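Local atomic coordinates of dihydrodipicolinate synthase (Bacillus clausii KSM-K16, PDB entry 3E96), a protein that probably catalyses the condensation of pyruvate with aspartate semialdehyde on the way to lysine, the 4-hydroxy-tetrahydrodipicolinate synthase reaction. Residues G124-F129 and V155-L160; T195-A200 and S213-L218; D250-Y255 and V261-E266; A267-M270 and N274-V277. All blocks are in the same frame, centred on the assembly; numbering follows the deposited sequence.

Interaction 1: residues G124-F129 and V155-L160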
loop_
_atom_site.group_PDB
_atom_site.type_symbol
_atom_site.label_atom_id
_atom_site.label_comp_id
_atom_site.label_asym_id
_atom_site.label_seq_id
_atom_site.Cartn_x
_atom_site.Cartn_y
_atom_site.Cartn_z
ATOM N N GLY B 124 5.938 -13.204 8.753
ATOM C CA GLY B 124 6.157 -11.785 8.965
ATOM C C GLY B 124 4.887 -11.016 9.286
ATOM O O GLY B 124 4.907 -10.097 10.099
ATOM N N VAL B 125 3.783 -11.383 8.641
ATOM C CA VAL B 125 2.506 -10.712 8.876
ATOM C C VAL B 125 2.043 -11.027 10.292
ATOM O O VAL B 125 1.531 -10.161 10.998
ATOM C CB VAL B 125 1.452 -11.169 7.850
ATOM C CG1 VAL B 125 0.082 -10.571 8.183
ATOM C CG2 VAL B 125 1.893 -10.731 6.455
ATOM N N TYR B 126 2.226 -12.277 10.705
ATOM C CA TYR B 126 1.865 -12.665 12.058
ATOM C C TYR B 126 2.633 -11.766 13.036
ATOM O O TYR B 126 2.048 -11.169 13.932
ATOM C CB TYR B 126 2.241 -14.125 12.309
ATOM C CG TYR B 126 2.244 -14.481 13.776
ATOM C CD1 TYR B 126 1.051 -14.680 14.470
ATOM C CD2 TYR B 126 3.441 -14.549 14.484
ATOM C CE1 TYR B 126 1.054 -14.936 15.843
ATOM C CE2 TYR B 126 3.456 -14.798 15.851
ATOM C CZ TYR B 126 2.262 -14.990 16.523
ATOM O OH TYR B 126 2.285 -15.218 17.879
ATOM N N ALA B 127 3.946 -11.676 12.853
ATOM C CA ALA B 127 4.784 -10.855 13.719
ATOM C C ALA B 127 4.357 -9.391 13.666
ATOM O O ALA B 127 4.317 -8.710 14.690
ATOM C CB ALA B 127 6.251 -10.988 13.308
ATOM N N TYR B 128 4.040 -8.912 12.467
ATOM C CA TYR B 128 3.614 -7.527 12.296
ATOM C C TYR B 128 2.442 -7.203 13.218
ATOM O O TYR B 128 2.510 -6.273 14.022
ATOM C CB TYR B 128 3.203 -7.270 10.843
ATOM C CG TYR B 128 2.714 -5.860 10.599
ATOM C CD1 TYR B 128 3.607 -4.793 10.514
ATOM C CD2 TYR B 128 1.350 -5.587 10.488
ATOM C CE1 TYR B 128 3.154 -3.484 10.327
ATOM C CE2 TYR B 128 0.887 -4.291 10.301
ATOM C CZ TYR B 128 1.791 -3.244 10.222
ATOM O OH TYR B 128 1.325 -1.962 10.046
ATOM N N PHE B 129 1.366 -7.974 13.101
ATOM C CA PHE B 129 0.188 -7.749 13.928
ATOM C C PHE B 129 0.473 -8.004 15.407
ATOM O O PHE B 129 0.080 -7.216 16.270
ATOM C CB PHE B 129 -0.966 -8.639 13.464
ATOM C CG PHE B 129 -1.577 -8.210 12.153
ATOM C CD1 PHE B 129 -2.061 -6.913 11.988
ATOM C CD2 PHE B 129 -1.695 -9.109 11.099
ATOM C CE1 PHE B 129 -2.662 -6.515 10.786
ATOM C CE2 PHE B 129 -2.292 -8.726 9.893
ATOM C CZ PHE B 129 -2.776 -7.423 9.741
ATOM N N VAL B 155 -5.215 -17.890 13.163
ATOM C CA VAL B 155 -5.282 -18.933 14.179
ATOM C C VAL B 155 -4.211 -18.676 15.234
ATOM O O VAL B 155 -4.452 -18.841 16.429
ATOM C CB VAL B 155 -5.052 -20.328 13.563
ATOM C CG1 VAL B 155 -5.075 -21.397 14.657
ATOM C CG2 VAL B 155 -6.125 -20.617 12.524
ATOM N N ASP B 156 -3.029 -18.258 14.793
ATOM C CA ASP B 156 -1.937 -18.004 15.724
ATOM C C ASP B 156 -2.068 -16.711 16.522
ATOM O O ASP B 156 -1.527 -16.603 17.625
ATOM C CB ASP B 156 -0.594 -18.040 14.988
ATOM C CG ASP B 156 -0.262 -19.422 14.463
ATOM O OD1 ASP B 156 -0.797 -20.401 15.017
ATOM O OD2 ASP B 156 0.535 -19.535 13.510
ATOM N N LEU B 157 -2.789 -15.735 15.978
ATOM C CA LEU B 157 -2.986 -14.463 16.670
ATOM C C LEU B 157 -4.145 -14.522 17.659
ATOM O O LEU B 157 -4.159 -13.792 18.649
ATOM C CB LEU B 157 -3.265 -13.340 15.666
ATOM C CG LEU B 157 -2.133 -12.786 14.804
ATOM C CD1 LEU B 157 -2.717 -11.823 13.766
ATOM C CD2 LEU B 157 -1.123 -12.072 15.680
ATOM N N ALA B 158 -5.107 -15.399 17.385
ATOM C CA ALA B 158 -6.305 -15.534 18.215
ATOM C C ALA B 158 -6.107 -15.525 19.732
ATOM O O ALA B 158 -6.869 -14.880 20.445
ATOM C CB ALA B 158 -7.076 -16.784 17.808
ATOM N N PRO B 159 -5.087 -16.237 20.242
ATOM C CA PRO B 159 -4.835 -16.284 21.688
ATOM C C PRO B 159 -4.574 -14.934 22.353
ATOM O O PRO B 159 -4.780 -14.778 23.557
ATOM C CB PRO B 159 -3.630 -17.217 21.798
ATOM C CG PRO B 159 -3.801 -18.125 20.628
ATOM C CD PRO B 159 -4.188 -17.161 19.533
ATOM N N LEU B 160 -4.107 -13.959 21.581
ATOM C CA LEU B 160 -3.827 -12.644 22.149
ATOM C C LEU B 160 -5.057 -12.074 22.834
ATOM O O LEU B 160 -6.118 -11.935 22.226
ATOM C CB LEU B 160 -3.339 -11.681 21.063
ATOM C CG LEU B 160 -1.984 -12.024 20.441
ATOM C CD1 LEU B 160 -1.714 -11.088 19.262
ATOM C CD2 LEU B 160 -0.880 -11.916 21.498
HETATM O O HOH W 1 -0.158 -14.806 19.264
#
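D156 is the first residue of 155-160 to meet Y126, and it does so with backbone and side chain together. D156 O lies at the edge of the tyrosine ring, near its plane, 3.6 Å from Y126 CE1, and D156 CB touches that same ring carbon. The phenol and the carbonyl do not bond directly; a water spans them, 2.8 Å from Y126 OH and donating to D156 O across another 2.8 Å. The aspartate's carboxylate turns to another partner, with OD1 in a salt bridge to R152 of its own helix.

L157 comes next and splits its two methyls between neighbours one helical turn apart. Y126 holds CG anti to the backbone N (chi1 164°), which swings its ring out toward L157; CE1 then sits 3.6 Å from L157 CD2, the methyl approaching obliquely. The other branch, L157 CD1, rests 3.6 Å from F129 CB, where the two side chains cross at about a right angle before the phenyl ring leads away.

Past L157 the chain folds through a type I turn, closed by L160 N bonding to L157 O at 2.9 Å, and L160 settles on I133 and E134. Helix 152-157 is thereby packed against helix 122-136, two successive outer helices of the TIM barrel, while the ring of F129 reaches in to I112 on strand 109-112.

Interaction 2: residues T195-A200 and S213-L218; sequences TAEKWA and SGLVNL
At the C-terminal end of barrel strand 210-213, an ST motif built on S213 receives the carboxylate of E197. The serine hydroxyl works in both directions: S213 OG donates to E197 OE2 over a short 2.6 Å, and it accepts from V216 N at 3.3 Å with an angle of 141°. The donor reaches OE2 on its syn side, only 15° out of the carboxylate plane. E197 gets there by a bend in its chain at chi2 (93°), which turns the carboxylate down onto the serine.

These are the loops that follow strands 190-193 and 210-213, the last two of the TIM barrel, at the end where the catalytic residues of this family gather. The side chain of S213 lies about 8 Å from that of T56, a predicted pyruvate-binding residue.

The second carboxylate oxygen is served by water: a molecule donates to E197 OE1 at 2.6 Å and accepts from L215 N at 2.9 Å, so the two loops are linked twice, once directly and once through water. Two short donated bonds are consistent with a charged carboxylate. An alanine in place of E197 would probably leave the S213 hydroxyl without its acceptor and the bridging water less firmly held. Apolar groups close in as well, with L215 CB 3.6 Å from E197 OE2 and A223, M226 and I245 against the glutamate's side chain.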
loop_
_atom_site.group_PDB
_atom_site.type_symbol
_atom_site.label_atom_id
_atom_site.label_comp_id
_atom_site.label_asym_id
_atom_site.label_seq_id
_atom_site.Cartn_x
_atom_site.Cartn_y
_atom_site.Cartn_z
ATOM N N THR B 195 -15.993 -6.890 3.703
ATOM C CA THR B 195 -16.282 -6.514 2.324
ATOM C C THR B 195 -17.686 -5.960 2.067
ATOM O O THR B 195 -18.159 -5.928 0.931
ATOM C CB THR B 195 -15.982 -7.692 1.375
ATOM O OG1 THR B 195 -16.577 -8.889 1.887
ATOM C CG2 THR B 195 -14.463 -7.900 1.268
ATOM N N ALA B 196 -18.334 -5.536 3.149
ATOM C CA ALA B 196 -19.648 -4.901 3.133
ATOM C C ALA B 196 -20.883 -5.679 2.691
ATOM O O ALA B 196 -20.860 -6.898 2.541
ATOM C CB ALA B 196 -19.565 -3.579 2.363
ATOM N N GLU B 197 -21.967 -4.936 2.495
ATOM C CA GLU B 197 -23.268 -5.496 2.148
ATOM C C GLU B 197 -23.384 -6.511 1.017
ATOM O O GLU B 197 -24.203 -7.423 1.107
ATOM C CB GLU B 197 -24.273 -4.357 1.932
ATOM C CG GLU B 197 -24.615 -3.608 3.228
ATOM C CD GLU B 197 -23.742 -2.387 3.476
ATOM O OE1 GLU B 197 -22.615 -2.323 2.940
ATOM O OE2 GLU B 197 -24.187 -1.486 4.222
ATOM N N LYS B 198 -22.595 -6.373 -0.044
ATOM C CA LYS B 198 -22.689 -7.338 -1.138
ATOM C C LYS B 198 -22.326 -8.736 -0.640
ATOM O O LYS B 198 -22.910 -9.732 -1.061
ATOM C CB LYS B 198 -21.752 -6.954 -2.292
ATOM C CG LYS B 198 -21.711 -7.992 -3.420
ATOM C CD LYS B 198 -20.860 -7.532 -4.596
ATOM C CE LYS B 198 -20.784 -8.611 -5.671
ATOM N NZ LYS B 198 -19.892 -8.226 -6.801
ATOM N N TRP B 199 -21.370 -8.802 0.277
ATOM C CA TRP B 199 -20.912 -10.086 0.790
ATOM C C TRP B 199 -21.441 -10.507 2.156
ATOM O O TRP B 199 -21.352 -11.680 2.523
ATOM C CB TRP B 199 -19.376 -10.100 0.811
ATOM C CG TRP B 199 -18.792 -10.040 -0.565
ATOM C CD1 TRP B 199 -18.471 -8.921 -1.280
ATOM C CD2 TRP B 199 -18.528 -11.155 -1.422
ATOM N NE1 TRP B 199 -18.026 -9.274 -2.536
ATOM C CE2 TRP B 199 -18.052 -10.639 -2.647
ATOM C CE3 TRP B 199 -18.651 -12.543 -1.274
ATOM C CZ2 TRP B 199 -17.697 -11.464 -3.722
ATOM C CZ3 TRP B 199 -18.299 -13.364 -2.342
ATOM C CH2 TRP B 199 -17.828 -12.819 -3.550
ATOM N N ALA B 200 -22.004 -9.561 2.898
ATOM C CA ALA B 200 -22.516 -9.832 4.239
ATOM C C ALA B 200 -23.449 -11.038 4.388
ATOM O O ALA B 200 -23.298 -11.820 5.324
ATOM C CB ALA B 200 -23.198 -8.573 4.798
ATOM N N SER B 213 -19.387 -1.142 6.542
ATOM C CA SER B 213 -20.269 -0.493 5.584
ATOM C C SER B 213 -19.848 0.925 5.250
ATOM O O SER B 213 -19.526 1.711 6.142
ATOM C CB SER B 213 -21.705 -0.477 6.120
ATOM O OG SER B 213 -22.553 0.277 5.268
ATOM N N GLY B 214 -19.836 1.231 3.954
ATOM C CA GLY B 214 -19.514 2.570 3.498
ATOM C C GLY B 214 -20.847 3.200 3.131
ATOM O O GLY B 214 -21.001 4.419 3.074
ATOM N N LEU B 215 -21.827 2.341 2.880
ATOM C CA LEU B 215 -23.167 2.783 2.521
ATOM C C LEU B 215 -23.785 3.663 3.613
ATOM O O LEU B 215 -24.593 4.546 3.319
ATOM C CB LEU B 215 -24.064 1.561 2.263
ATOM C CG LEU B 215 -25.542 1.790 1.928
ATOM C CD1 LEU B 215 -25.661 2.643 0.676
ATOM C CD2 LEU B 215 -26.231 0.448 1.712
ATOM N N VAL B 216 -23.399 3.436 4.867
ATOM C CA VAL B 216 -23.946 4.225 5.973
ATOM C C VAL B 216 -23.676 5.724 5.836
ATOM O O VAL B 216 -24.347 6.533 6.478
ATOM C CB VAL B 216 -23.406 3.756 7.346
ATOM C CG1 VAL B 216 -23.864 2.329 7.628
ATOM C CG2 VAL B 216 -21.892 3.850 7.374
ATOM N N ASN B 217 -22.701 6.096 5.007
ATOM C CA ASN B 217 -22.392 7.512 4.813
ATOM C C ASN B 217 -23.544 8.276 4.174
ATOM O O ASN B 217 -23.660 9.487 4.356
ATOM C CB ASN B 217 -21.142 7.695 3.948
ATOM C CG ASN B 217 -19.863 7.378 4.697
ATOM O OD1 ASN B 217 -19.286 6.294 4.546
ATOM N ND2 ASN B 217 -19.420 8.315 5.519
ATOM N N LEU B 218 -24.387 7.580 3.415
ATOM C CA LEU B 218 -25.516 8.235 2.769
ATOM C C LEU B 218 -26.872 7.641 3.140
ATOM O O LEU B 218 -27.851 8.375 3.269
ATOM C CB LEU B 218 -25.363 8.211 1.241
ATOM C CG LEU B 218 -25.175 6.864 0.531
ATOM C CD1 LEU B 218 -25.624 6.983 -0.921
ATOM C CD2 LEU B 218 -23.707 6.433 0.617
HETATM O O HOH W 2 -21.259 -0.310 1.990
#

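Interaction 3: residues D250-Y255 and V261-E266; sequences DLRGKY and VVVIKE
R252 folds its extended chain at chi3 (62°), and I264 sets CG1 anti to its carbonyl carbon (chi1 -71°) with CD1 stretched onward; the two torsions lay the isoleucine methyl over one face of the guanidinium. I264 CD1 rides 3.1 Å above that plane, toward its rim, and stands 3.3 Å from both R252 CZ and R252 NH2. The stem of the arginine touches too, R252 CD lying 3.9 Å from I264 CG1.

With a methyl on a face, the N-H groups can do their bonding around the rim: NH1 makes a salt bridge to E249 and NH2 a hydrogen bond to N260. A leucine in place of R252 would probably leave E249 without its charged mate and N260 without its donor, and take away the flat surface under I264.

TIM-barrel enzymes of the DapA family carry extra helices after the eighth barrel unit, and here the end of helix 235-252 is brought against the start of helix 262-270, the chain doubling back through the intervening loop. The backbones come near, R252 CA and V263 CA being 5.6 Å apart.

V263 packs against both L251 and R252 with its two branches divided: CG1 lies 3.8 Å from R252 CG, while CG2 lies 3.7 Å from L251 O and 4.1 Å from L251 CG. The carbonyl oxygen of L251 accepts a hydrogen bond from N259 of the loop, and the side chain of L251 continues onto L292 and V293 of helix 287-299.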
loop_
_atom_site.group_PDB
_atom_site.type_symbol
_atom_site.label_atom_id
_atom_site.label_comp_id
_atom_site.label_asym_id
_atom_site.label_seq_id
_atom_site.Cartn_x
_atom_site.Cartn_y
_atom_site.Cartn_z
ATOM N N ASP B 250 -21.436 -2.691 -6.636
ATOM C CA ASP B 250 -20.712 -3.036 -7.855
ATOM C C ASP B 250 -20.176 -1.785 -8.539
ATOM O O ASP B 250 -19.088 -1.804 -9.115
ATOM C CB ASP B 250 -21.602 -3.820 -8.824
ATOM C CG ASP B 250 -21.849 -5.238 -8.359
ATOM O OD1 ASP B 250 -21.004 -5.777 -7.611
ATOM O OD2 ASP B 250 -22.879 -5.823 -8.754
ATOM N N LEU B 251 -20.930 -0.691 -8.466
ATOM C CA LEU B 251 -20.489 0.556 -9.077
ATOM C C LEU B 251 -19.266 1.086 -8.324
ATOM O O LEU B 251 -18.334 1.617 -8.931
ATOM C CB LEU B 251 -21.615 1.587 -9.052
ATOM C CG LEU B 251 -21.350 2.910 -9.775
ATOM C CD1 LEU B 251 -20.834 2.655 -11.185
ATOM C CD2 LEU B 251 -22.643 3.718 -9.814
ATOM N N ARG B 252 -19.276 0.938 -7.001
ATOM C CA ARG B 252 -18.155 1.364 -6.167
ATOM C C ARG B 252 -16.930 0.502 -6.481
ATOM O O ARG B 252 -15.790 0.959 -6.394
ATOM C CB ARG B 252 -18.491 1.189 -4.682
ATOM C CG ARG B 252 -19.531 2.150 -4.128
ATOM C CD ARG B 252 -19.783 1.850 -2.657
ATOM N NE ARG B 252 -18.577 2.030 -1.851
ATOM C CZ ARG B 252 -18.431 1.577 -0.609
ATOM N NH1 ARG B 252 -19.416 0.906 -0.026
ATOM N NH2 ARG B 252 -17.306 1.807 0.057
ATOM N N GLY B 253 -17.182 -0.753 -6.829
ATOM C CA GLY B 253 -16.101 -1.682 -7.121
ATOM C C GLY B 253 -15.429 -1.551 -8.476
ATOM O O GLY B 253 -14.433 -2.233 -8.734
ATOM N N LYS B 254 -15.951 -0.691 -9.348
ATOM C CA LYS B 254 -15.352 -0.513 -10.671
ATOM C C LYS B 254 -13.882 -0.091 -10.623
ATOM O O LYS B 254 -13.447 0.612 -9.704
ATOM C CB LYS B 254 -16.137 0.522 -11.493
ATOM C CG LYS B 254 -17.501 0.040 -11.971
ATOM C CD LYS B 254 -18.143 1.026 -12.954
ATOM C CE LYS B 254 -17.397 1.070 -14.281
ATOM N NZ LYS B 254 -18.080 1.942 -15.291
ATOM N N TYR B 255 -13.131 -0.519 -11.634
ATOM C CA TYR B 255 -11.710 -0.195 -11.755
ATOM C C TYR B 255 -10.920 -0.753 -10.579
ATOM O O TYR B 255 -10.128 -0.044 -9.962
ATOM C CB TYR B 255 -11.513 1.327 -11.829
ATOM C CG TYR B 255 -12.529 2.032 -12.701
ATOM C CD1 TYR B 255 -12.690 1.687 -14.044
ATOM C CD2 TYR B 255 -13.365 3.012 -12.170
ATOM C CE1 TYR B 255 -13.665 2.299 -14.832
ATOM C CE2 TYR B 255 -14.343 3.627 -12.948
ATOM C CZ TYR B 255 -14.490 3.267 -14.275
ATOM O OH TYR B 255 -15.475 3.855 -15.033
ATOM N N VAL B 261 -14.675 5.011 -2.992
ATOM C CA VAL B 261 -15.079 6.179 -2.211
ATOM C C VAL B 261 -15.670 7.295 -3.062
ATOM O O VAL B 261 -16.647 7.935 -2.665
ATOM C CB VAL B 261 -13.882 6.750 -1.409
ATOM C CG1 VAL B 261 -14.296 8.037 -0.681
ATOM C CG2 VAL B 261 -13.388 5.713 -0.404
ATOM N N VAL B 262 -15.089 7.531 -4.233
ATOM C CA VAL B 262 -15.588 8.601 -5.082
ATOM C C VAL B 262 -17.066 8.413 -5.444
ATOM O O VAL B 262 -17.804 9.391 -5.536
ATOM C CB VAL B 262 -14.716 8.771 -6.355
ATOM C CG1 VAL B 262 -14.755 7.516 -7.203
ATOM C CG2 VAL B 262 -15.185 9.997 -7.138
ATOM N N VAL B 263 -17.506 7.169 -5.630
ATOM C CA VAL B 263 -18.919 6.913 -5.938
ATOM C C VAL B 263 -19.778 7.344 -4.744
ATOM O O VAL B 263 -20.847 7.946 -4.912
ATOM C CB VAL B 263 -19.184 5.413 -6.234
ATOM C CG1 VAL B 263 -20.690 5.132 -6.240
ATOM C CG2 VAL B 263 -18.586 5.041 -7.585
ATOM N N ILE B 264 -19.308 7.034 -3.537
ATOM C CA ILE B 264 -20.030 7.415 -2.327
ATOM C C ILE B 264 -20.149 8.940 -2.231
ATOM O O ILE B 264 -21.235 9.479 -1.975
ATOM C CB ILE B 264 -19.313 6.890 -1.055
ATOM C CG1 ILE B 264 -19.460 5.370 -0.965
ATOM C CG2 ILE B 264 -19.899 7.541 0.194
ATOM C CD1 ILE B 264 -18.730 4.751 0.212
ATOM N N LYS B 265 -19.035 9.635 -2.445
ATOM C CA LYS B 265 -19.034 11.092 -2.357
ATOM C C LYS B 265 -19.890 11.797 -3.397
ATOM O O LYS B 265 -20.582 12.769 -3.079
ATOM C CB LYS B 265 -17.597 11.625 -2.405
ATOM C CG LYS B 265 -16.818 11.342 -1.117
ATOM C CD LYS B 265 -15.473 12.059 -1.066
ATOM C CE LYS B 265 -14.802 11.841 0.290
ATOM N NZ LYS B 265 -13.408 12.387 0.348
ATOM N N GLU B 266 -19.861 11.326 -4.636
ATOM C CA GLU B 266 -20.672 11.976 -5.659
ATOM C C GLU B 266 -22.146 11.624 -5.477
ATOM O O GLU B 266 -23.025 12.408 -5.834
ATOM C CB GLU B 266 -20.161 11.618 -7.055
ATOM C CG GLU B 266 -18.791 12.236 -7.316
ATOM C CD GLU B 266 -18.445 12.372 -8.783
ATOM O OE1 GLU B 266 -19.371 12.401 -9.625
ATOM O OE2 GLU B 266 -17.238 12.472 -9.092
#

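Interaction 4: residues A267-M270 and N274-V277; sequences AMEM and NAGV
E269 OE2 accepts two backbone hydrogen bonds at once, from A275 N and from G276 N, each 2.9 Å long and almost straight. One carboxylate oxygen thus clamps two consecutive amides of the loop that leaves helix 262-270, in the helical C-terminal extension that follows the TIM barrel. Both donors use the anti side of OE2, but they come from opposite faces of the carboxylate plane, tilted out of it by 31° for A275 and 24° for G276. The chain of E269 makes this possible by bending at chi2 (-68°), which turns the carboxylate toward the amides of A275 and G276. N274 lies alongside, its CA 3.7 Å from E269 OE2.

G276 has a positive phi, a conformation that suits glycine, and the backbone passes through it while its amide stays pointed at the glutamate. Just beyond, V277 O accepts from K265 NZ, and the V277 backbone bonds with that of F23, tying the loop to the chain that follows the first barrel strand.

Under the polar clamp the packing falls to M268 and A275. I20 touches both of them. The methionine chain runs out extended and then turns at chi3, curling its thioether over the alanine methyl: M268 CB is 3.9 Å and SD 3.8 Å from A275 CB, and the terminal methyl presses in more tightly than usual, with M268 CE 3.3 Å from A275 CB.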
loop_
_atom_site.group_PDB
_atom_site.type_symbol
_atom_site.label_atom_id
_atom_site.label_comp_id
_atom_site.label_asym_id
_atom_site.label_seq_id
_atom_site.Cartn_x
_atom_site.Cartn_y
_atom_site.Cartn_z
ATOM N N ALA B 267 -22.419 10.461 -4.894
ATOM C CA ALA B 267 -23.797 10.057 -4.631
ATOM C C ALA B 267 -24.342 10.930 -3.492
ATOM O O ALA B 267 -25.478 11.417 -3.558
ATOM C CB ALA B 267 -23.852 8.586 -4.237
ATOM N N MET B 268 -23.527 11.125 -2.454
ATOM C CA MET B 268 -23.914 11.952 -1.305
ATOM C C MET B 268 -24.230 13.375 -1.771
ATOM O O MET B 268 -25.242 13.960 -1.365
ATOM C CB MET B 268 -22.788 12.009 -0.250
ATOM C CG MET B 268 -22.507 10.692 0.494
ATOM S SD MET B 268 -21.112 10.755 1.668
ATOM C CE MET B 268 -19.773 10.630 0.607
ATOM N N GLU B 269 -23.366 13.933 -2.618
ATOM C CA GLU B 269 -23.571 15.291 -3.122
ATOM C C GLU B 269 -24.878 15.399 -3.910
ATOM O O GLU B 269 -25.590 16.407 -3.811
ATOM C CB GLU B 269 -22.393 15.724 -4.001
ATOM C CG GLU B 269 -21.110 16.080 -3.234
ATOM C CD GLU B 269 -21.237 17.345 -2.397
ATOM O OE1 GLU B 269 -22.004 18.254 -2.789
ATOM O OE2 GLU B 269 -20.551 17.446 -1.355
ATOM N N MET B 270 -25.193 14.372 -4.694
ATOM C CA MET B 270 -26.435 14.375 -5.460
ATOM C C MET B 270 -27.637 14.372 -4.515
ATOM O O MET B 270 -28.695 14.903 -4.848
ATOM C CB MET B 270 -26.511 13.160 -6.389
ATOM C CG MET B 270 -25.776 13.335 -7.706
ATOM S SD MET B 270 -26.166 12.025 -8.894
ATOM C CE MET B 270 -27.795 12.464 -9.360
ATOM N N ASN B 274 -23.251 16.754 2.321
ATOM C CA ASN B 274 -21.906 17.296 2.135
ATOM C C ASN B 274 -20.787 16.265 2.217
ATOM O O ASN B 274 -20.577 15.643 3.254
ATOM C CB ASN B 274 -21.665 18.405 3.156
ATOM C CG ASN B 274 -22.649 19.550 2.999
ATOM O OD1 ASN B 274 -23.290 19.975 3.963
ATOM N ND2 ASN B 274 -22.775 20.049 1.775
ATOM N N ALA B 275 -20.060 16.102 1.118
ATOM C CA ALA B 275 -18.970 15.135 1.079
ATOM C C ALA B 275 -17.716 15.697 0.434
ATOM O O ALA B 275 -16.603 15.271 0.748
ATOM C CB ALA B 275 -19.416 13.887 0.332
ATOM N N GLY B 276 -17.888 16.656 -0.464
ATOM C CA GLY B 276 -16.732 17.212 -1.139
ATOM C C GLY B 276 -16.201 16.201 -2.143
ATOM O O GLY B 276 -16.973 15.443 -2.728
ATOM N N VAL B 277 -14.884 16.166 -2.322
ATOM C CA VAL B 277 -14.269 15.261 -3.286
ATOM C C VAL B 277 -13.242 14.322 -2.662
ATOM O O VAL B 277 -12.945 14.401 -1.470
ATOM C CB VAL B 277 -13.543 16.050 -4.393
ATOM C CG1 VAL B 277 -14.532 16.916 -5.154
ATOM C CG2 VAL B 277 -12.443 16.914 -3.768
#

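In the fold
The four contacts follow one another along the chain; none nests in or crosses another. Interaction 1 closes the loop from helix 122-136 over strand 140-144 to helix 152-157, on one flank of the barrel. Interaction 2 joins the loops after strands 190-193 and 210-213, and interactions 3 and 4 close short connections either side of helix 262-270. The last three form a continuous patch: K198 bridges to D250 between interactions 2 and 3, N217 packs on I264 and M268, and L218 packs on M268. Interaction 1 stands apart, its centre about 32 Å from that of interaction 3, yet both touch the second subunit.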